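PDB 3NRE: aldose 1-epimerase from Escherichia coli, which probably interconverts the alpha and beta anomers of an aldose sugar such as galactose. Local coordinates for residues A55-G60 and E172-G177; Y113-S118 and L132-Q137; T158-Q163 and D249-E254. All coordinates share one frame; numbering follows the deposited sequence.

Contact 1: residues A55-G60 and E172-G177; sequences ANRVSG and EQWLAG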
loop_
_atom_site.group_PDB
_atom_site.type_symbol
_atom_site.label_atom_id
_atom_site.label_comp_id
_atom_site.label_asym_id
_atom_site.label_seq_id
_atom_site.Cartn_x
_atom_site.Cartn_y
_atom_site.Cartn_z
ATOM N N ALA A 55 -2.548 7.588 -2.515
ATOM C CA ALA A 55 -1.831 6.496 -3.150
ATOM C C ALA A 55 -1.696 6.739 -4.649
ATOM O O ALA A 55 -2.554 7.402 -5.277
ATOM C CB ALA A 55 -2.572 5.193 -2.943
ATOM N N ASN A 56 -0.642 6.177 -5.232
ATOM C CA ASN A 56 -0.435 6.097 -6.668
ATOM C C ASN A 56 -0.124 7.506 -7.227
ATOM O O ASN A 56 0.542 8.300 -6.564
ATOM C CB ASN A 56 -1.591 5.312 -7.397
ATOM C CG ASN A 56 -1.114 4.564 -8.617
ATOM O OD1 ASN A 56 -0.874 5.180 -9.653
ATOM N ND2 ASN A 56 -0.896 3.264 -8.495
ATOM N N ARG A 57 -0.539 7.779 -8.456
ATOM C CA ARG A 57 -0.147 8.969 -9.192
ATOM C C ARG A 57 -1.377 9.808 -9.536
ATOM O O ARG A 57 -2.471 9.246 -9.652
ATOM C CB ARG A 57 0.439 8.515 -10.528
ATOM C CG ARG A 57 1.664 7.582 -10.410
ATOM C CD ARG A 57 2.093 6.988 -11.699
ATOM N NE ARG A 57 3.290 6.128 -11.502
ATOM C CZ ARG A 57 3.277 4.876 -11.059
ATOM N NH1 ARG A 57 2.129 4.264 -10.794
ATOM N NH2 ARG A 57 4.450 4.246 -10.891
ATOM N N VAL A 58 -1.178 11.117 -9.733
ATOM C CA VAL A 58 -2.229 12.017 -10.233
ATOM C C VAL A 58 -1.787 12.423 -11.649
ATOM O O VAL A 58 -0.773 13.111 -11.801
ATOM C CB VAL A 58 -2.383 13.236 -9.393
ATOM C CG1 VAL A 58 -3.528 14.135 -9.974
ATOM C CG2 VAL A 58 -2.632 12.884 -7.881
ATOM N N SER A 59 -2.497 11.923 -12.667
ATOM C CA SER A 59 -2.016 12.133 -14.046
ATOM C C SER A 59 -1.877 13.594 -14.355
ATOM O O SER A 59 -2.780 14.414 -14.070
ATOM C CB SER A 59 -2.825 11.353 -15.069
ATOM O OG SER A 59 -4.149 11.764 -15.008
ATOM N N GLY A 60 -0.712 13.935 -14.906
ATOM C CA GLY A 60 -0.370 15.315 -15.217
ATOM C C GLY A 60 0.288 16.098 -14.087
ATOM O O GLY A 60 0.701 17.231 -14.287
ATOM N N GLU A 172 0.292 4.481 -20.961
ATOM C CA GLU A 172 1.641 4.994 -20.901
ATOM C C GLU A 172 1.990 5.611 -19.526
ATOM O O GLU A 172 1.101 5.989 -18.711
ATOM C CB GLU A 172 1.854 5.990 -22.054
ATOM C CG GLU A 172 1.610 5.392 -23.429
ATOM C CD GLU A 172 0.125 5.467 -23.941
ATOM O OE1 GLU A 172 -0.769 5.892 -23.155
ATOM O OE2 GLU A 172 -0.121 5.126 -25.112
ATOM N N GLN A 173 3.303 5.680 -19.233
ATOM C CA GLN A 173 3.806 6.302 -17.980
ATOM C C GLN A 173 3.329 5.605 -16.698
ATOM O O GLN A 173 3.293 6.197 -15.622
ATOM C CB GLN A 173 3.425 7.776 -17.926
ATOM C CG GLN A 173 3.966 8.628 -19.070
ATOM C CD GLN A 173 3.670 10.116 -18.827
ATOM O OE1 GLN A 173 2.538 10.571 -19.019
ATOM N NE2 GLN A 173 4.668 10.858 -18.475
ATOM N N TRP A 174 2.971 4.325 -16.837
ATOM C CA TRP A 174 2.500 3.513 -15.699
ATOM C C TRP A 174 1.177 3.953 -15.133
ATOM O O TRP A 174 0.821 3.584 -14.031
ATOM C CB TRP A 174 3.545 3.382 -14.602
ATOM C CG TRP A 174 4.764 2.804 -15.056
ATOM C CD1 TRP A 174 4.905 1.673 -15.838
ATOM C CD2 TRP A 174 6.053 3.299 -14.825
ATOM N NE1 TRP A 174 6.226 1.450 -16.112
ATOM C CE2 TRP A 174 6.961 2.439 -15.497
ATOM C CE3 TRP A 174 6.545 4.414 -14.138
ATOM C CZ2 TRP A 174 8.340 2.647 -15.482
ATOM C CZ3 TRP A 174 7.942 4.620 -14.111
ATOM C CH2 TRP A 174 8.812 3.746 -14.787
ATOM N N LEU A 175 0.434 4.754 -15.888
ATOM C CA LEU A 175 -0.769 5.371 -15.406
ATOM C C LEU A 175 -1.984 4.460 -15.647
ATOM O O LEU A 175 -2.060 3.717 -16.613
ATOM C CB LEU A 175 -1.056 6.704 -16.150
ATOM C CG LEU A 175 -0.111 7.885 -15.860
ATOM C CD1 LEU A 175 -0.328 9.030 -16.792
ATOM C CD2 LEU A 175 -0.194 8.336 -14.421
ATOM N N ALA A 176 -2.942 4.567 -14.757
ATOM C CA ALA A 176 -4.276 4.008 -15.017
ATOM C C ALA A 176 -4.941 4.631 -16.248
ATOM O O ALA A 176 -4.959 5.866 -16.404
ATOM C CB ALA A 176 -5.145 4.184 -13.801
ATOM N N GLY A 177 -5.441 3.764 -17.130
ATOM C CA GLY A 177 -6.133 4.152 -18.354
ATOM C C GLY A 177 -7.637 3.980 -18.326
ATOM O O GLY A 177 -8.294 4.409 -17.379
HETATM O O HOH W 1 -2.071 5.435 -12.063
#
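Arg57 reaches across to the turn before strand 176-180 and lays its guanidinium against Trp174, whose CB sits 3.8 Å above the plane, over its centre. The indole is inclined to the guanidinium, with 53° between the planes, and its CE3 lies 3.9 Å from Arg57 NH2. Lower down, the arm of Arg57 runs over Leu175, Arg57 CD meeting Leu175 CD2 at 3.8 Å, while the other leucine methyl, CD1, touches Ser59 CB at 3.8 Å. The run from CG to NE is extended, which carries CD across Leu175 CD2 and brings the guanidinium to Trp174. The contact joins two parts of the beta-rich mutarotase-like fold, the loop between strands 48-51 and 62-65 and the turn running into strand 176-180. The charged end is held by a salt bridge from NE to Asp79 and by a hydrogen bond from NH1 to a bound PEG molecule, probably from the crystallisation liquor, which also meets Asn56 ND2; such a site is consistent with a pocket. An alanine in place of Arg57 would probably leave Asp79 without this cationic partner and take away the packing over Trp174 CB and the CD contact of Leu175 CD2. Asn56 OD1 accepts from Arg57 N at 2.9 Å, with a second, weak bond from NH1. A water donates to the same Asn56 OD1 at 2.7 Å and accepts from Ala176 N at 3.0 Å, linking the two segments. Ser59 OG bonds Asp261, and Trp174 O accepts from Asn201 ND2.

Contact 2: residues Y113-S118 and L132-Q137; sequences YHYRVS and LSVTNQ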
loop_
_atom_site.group_PDB
_atom_site.type_symbol
_atom_site.label_atom_id
_atom_site.label_comp_id
_atom_site.label_asym_id
_atom_site.label_seq_id
_atom_site.Cartn_x
_atom_site.Cartn_y
_atom_site.Cartn_z
ATOM N N TYR A 113 0.602 19.290 0.138
ATOM C CA TYR A 113 -0.037 18.831 1.369
ATOM C C TYR A 113 0.897 18.978 2.582
ATOM O O TYR A 113 2.053 18.507 2.565
ATOM C CB TYR A 113 -0.405 17.366 1.253
ATOM C CG TYR A 113 -1.541 16.999 0.325
ATOM C CD1 TYR A 113 -1.378 16.991 -1.054
ATOM C CD2 TYR A 113 -2.751 16.579 0.826
ATOM C CE1 TYR A 113 -2.425 16.583 -1.890
ATOM C CE2 TYR A 113 -3.771 16.191 0.025
ATOM C CZ TYR A 113 -3.604 16.187 -1.358
ATOM O OH TYR A 113 -4.670 15.803 -2.133
ATOM N N HIS A 114 0.397 19.627 3.640
ATOM C CA HIS A 114 1.072 19.660 4.932
ATOM C C HIS A 114 0.222 18.818 5.884
ATOM O O HIS A 114 -1.007 18.968 5.930
ATOM C CB HIS A 114 1.187 21.095 5.483
ATOM C CG HIS A 114 2.116 21.970 4.704
ATOM N ND1 HIS A 114 2.516 23.212 5.157
ATOM C CD2 HIS A 114 2.731 21.788 3.511
ATOM C CE1 HIS A 114 3.326 23.757 4.268
ATOM N NE2 HIS A 114 3.476 22.913 3.262
ATOM N N TYR A 115 0.868 17.963 6.679
ATOM C CA TYR A 115 0.121 17.037 7.517
ATOM C C TYR A 115 1.037 16.356 8.527
ATOM O O TYR A 115 2.279 16.468 8.453
ATOM C CB TYR A 115 -0.595 15.950 6.683
ATOM C CG TYR A 115 0.384 15.200 5.819
ATOM C CD1 TYR A 115 1.079 14.102 6.331
ATOM C CD2 TYR A 115 0.686 15.623 4.520
ATOM C CE1 TYR A 115 1.998 13.430 5.564
ATOM C CE2 TYR A 115 1.607 14.970 3.763
ATOM C CZ TYR A 115 2.252 13.870 4.280
ATOM O OH TYR A 115 3.220 13.190 3.580
ATOM N N ARG A 116 0.382 15.739 9.513
ATOM C CA ARG A 116 1.018 14.819 10.462
ATOM C C ARG A 116 0.344 13.457 10.290
ATOM O O ARG A 116 -0.869 13.360 10.127
ATOM C CB ARG A 116 0.853 15.340 11.894
ATOM C CG ARG A 116 1.361 14.464 13.031
ATOM C CD ARG A 116 1.102 15.157 14.414
ATOM N NE ARG A 116 1.536 14.334 15.552
ATOM C CZ ARG A 116 2.656 14.504 16.267
ATOM N NH1 ARG A 116 3.522 15.475 15.987
ATOM N NH2 ARG A 116 2.910 13.702 17.305
ATOM N N VAL A 117 1.134 12.396 10.296
ATOM C CA VAL A 117 0.561 11.059 10.201
ATOM C C VAL A 117 1.171 10.179 11.267
ATOM O O VAL A 117 2.358 10.302 11.509
ATOM C CB VAL A 117 0.711 10.476 8.794
ATOM C CG1 VAL A 117 2.201 10.554 8.276
ATOM C CG2 VAL A 117 0.189 9.030 8.701
ATOM N N SER A 118 0.351 9.302 11.856
ATOM C CA SER A 118 0.787 8.254 12.724
ATOM C C SER A 118 0.551 6.902 12.057
ATOM O O SER A 118 -0.411 6.687 11.328
ATOM C CB SER A 118 0.107 8.350 14.109
ATOM O OG SER A 118 -1.265 8.074 13.988
ATOM N N LEU A 132 -3.162 3.707 9.911
ATOM C CA LEU A 132 -2.685 5.022 9.503
ATOM C C LEU A 132 -3.763 6.062 9.829
ATOM O O LEU A 132 -4.928 5.844 9.489
ATOM C CB LEU A 132 -2.432 5.046 8.001
ATOM C CG LEU A 132 -1.099 4.532 7.437
ATOM C CD1 LEU A 132 -1.301 4.374 5.950
ATOM C CD2 LEU A 132 0.087 5.488 7.807
ATOM N N SER A 133 -3.368 7.153 10.497
ATOM C CA SER A 133 -4.227 8.274 10.831
ATOM C C SER A 133 -3.513 9.548 10.419
ATOM O O SER A 133 -2.385 9.798 10.873
ATOM C CB SER A 133 -4.535 8.337 12.334
ATOM O OG SER A 133 -4.991 7.081 12.805
ATOM N N VAL A 134 -4.171 10.354 9.568
ATOM C CA VAL A 134 -3.540 11.514 8.964
ATOM C C VAL A 134 -4.373 12.730 9.250
ATOM O O VAL A 134 -5.596 12.659 9.152
ATOM C CB VAL A 134 -3.324 11.316 7.430
ATOM C CG1 VAL A 134 -4.614 10.985 6.684
ATOM C CG2 VAL A 134 -2.661 12.541 6.781
ATOM N N THR A 135 -3.702 13.801 9.670
ATOM C CA THR A 135 -4.355 15.059 10.026
ATOM C C THR A 135 -3.872 16.160 9.096
ATOM O O THR A 135 -2.669 16.378 8.969
ATOM C CB THR A 135 -3.972 15.472 11.466
ATOM O OG1 THR A 135 -4.298 14.408 12.376
ATOM C CG2 THR A 135 -4.683 16.771 11.893
ATOM N N ASN A 136 -4.807 16.890 8.481
ATOM C CA ASN A 136 -4.452 18.031 7.630
ATOM C C ASN A 136 -3.921 19.173 8.529
ATOM O O ASN A 136 -4.601 19.623 9.465
ATOM C CB ASN A 136 -5.654 18.491 6.788
ATOM C CG ASN A 136 -5.285 19.586 5.765
ATOM O OD1 ASN A 136 -4.112 19.939 5.631
ATOM N ND2 ASN A 136 -6.270 20.133 5.088
ATOM N N GLN A 137 -2.706 19.621 8.228
ATOM C CA GLN A 137 -2.049 20.728 8.928
ATOM C C GLN A 137 -1.803 21.946 8.012
ATOM O O GLN A 137 -1.050 22.859 8.384
ATOM C CB GLN A 137 -0.720 20.251 9.504
ATOM C CG GLN A 137 -0.875 19.289 10.667
ATOM C CD GLN A 137 0.448 19.007 11.421
ATOM O OE1 GLN A 137 1.518 18.826 10.813
ATOM N NE2 GLN A 137 0.364 18.961 12.747
HETATM O O HOH W 2 -2.334 20.589 3.416
HETATM O O HOH W 3 -2.646 12.221 12.585
HETATM O O HOH W 4 -2.265 5.553 13.672
#
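Residues 114-118 and 132-136 run antiparallel, their axes 4.7 Å apart at closest and 157° between directions, with Arg116-Thr135 and Ser118-Ser133 as hydrogen-bonded pairs and Tyr115-Asn136 and Val117-Val134 as non-hydrogen-bonded ones. Thr135 N donates to Arg116 O at 2.9 Å, and Gln137 N to His114 O beyond the last pair. On the buried face, Val117 CG2 meets Leu132 CD2 at 3.7 Å; the valine CG2 is anti to its backbone N, while CG1 (chi1 52°) lies at the edge of the Tyr115 ring, in its plane. Val134 CG2 touches Tyr115 CB at 4.0 Å and approaches the ring obliquely. On the other face, Ser118 OG packs 3.7 Å from Ser133 CB, and one water bonds both hydroxyls, 2.7 Å from Ser118 OG. Another water donates to Arg116 O and Ser133 O and also bonds Thr135 OG1. Ser133 OG also hydrogen-bonds Thr281 OG1, Thr135 OG1 bonds Ser279 OG, and Tyr115 OH bonds Asp86. Gln137 extends beside Arg116, with Gln137 CD 3.7 Å from Arg116 CB. This is the open end of the beta hairpin 114-123/127-136 in the nine-stranded sheet. Strand 101-109 pairs with its first arm and strand 279-290 with its second, while Trp148 and Phe144 of strand 142-153 touch Leu132 and Val134 respectively.

Contact 3: residues T158-Q163 and D249-E254; sequences TRIQAQ and DFFCLE
Ile160 and Phe251 meet between two stacked sheets, the arrangement of a beta sandwich as found in the galactose mutarotase clan. Strand 159-162 belongs to the nine-stranded antiparallel sheet and strand 250-256 to the eight-stranded one. The axes of the short segments 159-162 and 250-254 pass 10.6 Å apart and run almost in the same direction, 9° from parallel, so the strands pack across the sandwich through side chains rather than through the backbone. Alternation along each strand decides who takes part: Thr158, Ile160 and Ala162 turn toward the other segment, as do Phe251 and Leu253, whereas Arg159 and Gln161 point away from it.

The aromatic-aliphatic contacts centre on the outer end of the Phe251 ring. Ile160 CG2 comes 3.7 Å from Phe251 CZ, and Thr158 CG2 lies 4.0 Å from Phe251 CE1, both oblique to the ring. The side chains of Ile160 and Phe251 lie alongside each other, running in opposite senses. The ring also meets that of Phe152, the two planes about 25° apart, and Ile213 touches Phe251 as well.

The purely aliphatic contacts are looser. Leu253 CD1 serves two partners, Ile160 CD1 at 4.2 Å and Ala162 CB at 4.4 Å. Ile235 of strand 232-237 touches both Ile160 and Leu253, and Ala211 of strand 210-215 borders Leu253.

Polar bonding is confined here to the hydroxyl of a residue whose methyl does the packing. In Thr158 (chi1 -53°), CG2 stands anti to the backbone N and faces Phe251, while OG1 lies beside that N, hydrogen-bonded to Gln215 OE1 and to the backbone N of Ser155.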
loop_
_atom_site.group_PDB
_atom_site.type_symbol
_atom_site.label_atom_id
_atom_site.label_comp_id
_atom_site.label_asym_id
_atom_site.label_seq_id
_atom_site.Cartn_x
_atom_site.Cartn_y
_atom_site.Cartn_z
ATOM N N THR A 158 1.243 -20.102 -5.694
ATOM C CA THR A 158 0.446 -18.996 -5.073
ATOM C C THR A 158 -0.843 -18.670 -5.849
ATOM O O THR A 158 -0.861 -18.699 -7.095
ATOM C CB THR A 158 1.276 -17.684 -4.989
ATOM O OG1 THR A 158 2.507 -17.935 -4.334
ATOM C CG2 THR A 158 0.552 -16.616 -4.205
ATOM N N ARG A 159 -1.914 -18.384 -5.103
ATOM C CA ARG A 159 -3.202 -17.984 -5.672
ATOM C C ARG A 159 -3.758 -16.850 -4.809
ATOM O O ARG A 159 -3.535 -16.822 -3.618
ATOM C CB ARG A 159 -4.201 -19.160 -5.725
ATOM C CG ARG A 159 -3.685 -20.374 -6.596
ATOM C CD ARG A 159 -4.769 -21.353 -6.883
ATOM N NE ARG A 159 -5.592 -21.639 -5.705
ATOM C CZ ARG A 159 -6.798 -22.216 -5.758
ATOM N NH1 ARG A 159 -7.304 -22.578 -6.926
ATOM N NH2 ARG A 159 -7.495 -22.434 -4.637
ATOM N N ILE A 160 -4.430 -15.891 -5.437
ATOM C CA ILE A 160 -5.116 -14.823 -4.707
ATOM C C ILE A 160 -6.585 -14.725 -5.107
ATOM O O ILE A 160 -6.988 -15.182 -6.188
ATOM C CB ILE A 160 -4.458 -13.439 -4.949
ATOM C CG1 ILE A 160 -4.566 -13.029 -6.415
ATOM C CG2 ILE A 160 -2.997 -13.481 -4.512
ATOM C CD1 ILE A 160 -4.176 -11.539 -6.658
ATOM N N GLN A 161 -7.343 -14.140 -4.185
ATOM C CA GLN A 161 -8.777 -13.932 -4.359
ATOM C C GLN A 161 -9.109 -12.565 -3.778
ATOM O O GLN A 161 -8.769 -12.265 -2.644
ATOM C CB GLN A 161 -9.603 -14.990 -3.663
ATOM C CG GLN A 161 -11.102 -14.866 -3.982
ATOM C CD GLN A 161 -11.941 -15.905 -3.257
ATOM O OE1 GLN A 161 -11.458 -16.588 -2.339
ATOM N NE2 GLN A 161 -13.189 -16.030 -3.655
ATOM N N ALA A 162 -9.701 -11.713 -4.603
ATOM C CA ALA A 162 -9.991 -10.336 -4.222
ATOM C C ALA A 162 -11.106 -9.821 -5.154
ATOM O O ALA A 162 -10.888 -9.621 -6.339
ATOM C CB ALA A 162 -8.734 -9.443 -4.363
ATOM N N GLN A 163 -12.303 -9.680 -4.617
ATOM C CA GLN A 163 -13.472 -9.225 -5.384
ATOM C C GLN A 163 -13.190 -8.012 -6.248
ATOM O O GLN A 163 -12.532 -7.099 -5.800
ATOM C CB GLN A 163 -14.616 -8.922 -4.407
ATOM C CG GLN A 163 -15.863 -8.297 -5.033
ATOM C CD GLN A 163 -16.901 -7.980 -3.961
ATOM O OE1 GLN A 163 -17.452 -8.892 -3.339
ATOM N NE2 GLN A 163 -17.140 -6.686 -3.715
ATOM N N ASP A 249 9.568 -13.762 -7.822
ATOM C CA ASP A 249 9.722 -14.201 -6.441
ATOM C C ASP A 249 8.855 -13.367 -5.491
ATOM O O ASP A 249 8.792 -13.674 -4.298
ATOM C CB ASP A 249 11.211 -14.133 -6.019
ATOM C CG ASP A 249 11.874 -12.819 -6.419
ATOM O OD1 ASP A 249 11.945 -12.460 -7.652
ATOM O OD2 ASP A 249 12.351 -12.127 -5.486
ATOM N N PHE A 250 8.238 -12.288 -6.001
ATOM C CA PHE A 250 7.241 -11.505 -5.260
ATOM C C PHE A 250 6.211 -10.856 -6.147
ATOM O O PHE A 250 6.360 -10.747 -7.341
ATOM C CB PHE A 250 7.862 -10.383 -4.391
ATOM C CG PHE A 250 8.455 -9.229 -5.217
ATOM C CD1 PHE A 250 7.649 -8.189 -5.683
ATOM C CD2 PHE A 250 9.784 -9.274 -5.613
ATOM C CE1 PHE A 250 8.218 -7.133 -6.492
ATOM C CE2 PHE A 250 10.328 -8.211 -6.399
ATOM C CZ PHE A 250 9.525 -7.203 -6.823
ATOM N N PHE A 251 5.146 -10.433 -5.512
ATOM C CA PHE A 251 4.088 -9.621 -6.150
ATOM C C PHE A 251 3.525 -8.714 -5.089
ATOM O O PHE A 251 3.763 -8.910 -3.923
ATOM C CB PHE A 251 2.942 -10.469 -6.728
ATOM C CG PHE A 251 2.028 -11.038 -5.690
ATOM C CD1 PHE A 251 2.403 -12.184 -4.978
ATOM C CD2 PHE A 251 0.795 -10.428 -5.398
ATOM C CE1 PHE A 251 1.560 -12.723 -3.992
ATOM C CE2 PHE A 251 -0.045 -10.955 -4.431
ATOM C CZ PHE A 251 0.341 -12.117 -3.721
ATOM N N CYS A 252 2.789 -7.682 -5.505
ATOM C CA CYS A 252 2.135 -6.763 -4.568
ATOM C C CYS A 252 0.648 -6.790 -4.756
ATOM O O CYS A 252 0.140 -6.888 -5.871
ATOM C CB CYS A 252 2.598 -5.344 -4.764
ATOM S SG CYS A 252 4.369 -5.179 -4.693
ATOM N N LEU A 253 -0.067 -6.713 -3.638
ATOM C CA LEU A 253 -1.531 -6.497 -3.656
ATOM C C LEU A 253 -1.687 -5.317 -2.738
ATOM O O LEU A 253 -1.466 -5.437 -1.530
ATOM C CB LEU A 253 -2.334 -7.709 -3.166
ATOM C CG LEU A 253 -3.847 -7.586 -3.335
ATOM C CD1 LEU A 253 -4.505 -8.985 -3.323
ATOM C CD2 LEU A 253 -4.502 -6.645 -2.280
ATOM N N GLU A 254 -2.052 -4.166 -3.307
ATOM C CA GLU A 254 -1.953 -2.845 -2.619
ATOM C C GLU A 254 -3.330 -2.277 -2.299
ATOM O O GLU A 254 -4.002 -1.778 -3.202
ATOM C CB GLU A 254 -1.245 -1.827 -3.498
ATOM C CG GLU A 254 0.064 -2.333 -4.121
ATOM C CD GLU A 254 0.511 -1.493 -5.350
ATOM O OE1 GLU A 254 0.282 -0.234 -5.427
ATOM O OE2 GLU A 254 1.099 -2.189 -6.204
#

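How the contacts relate
Contact 1 and contact 3 alternate along the chain, in the order 55-60, 158-163, 172-177 and 249-254, whereas both arms of the contact 2 hairpin come between the two segments of contact 1 and ahead of contact 3. The centres of contacts 1 and 2 lie about 23 Å apart, those of 1 and 3 about 21 Å, and those of 2 and 3 about 29 Å, and none touches another. Contacts 2 and 3 share the nine-stranded sheet on opposite sides of the chain's centre; contacts 1 and 3 both reach the eight-stranded sheet. Contact 3 thus packs the two sheets together, while contact 1 joins loops at the eight-stranded one, in a chain without helices.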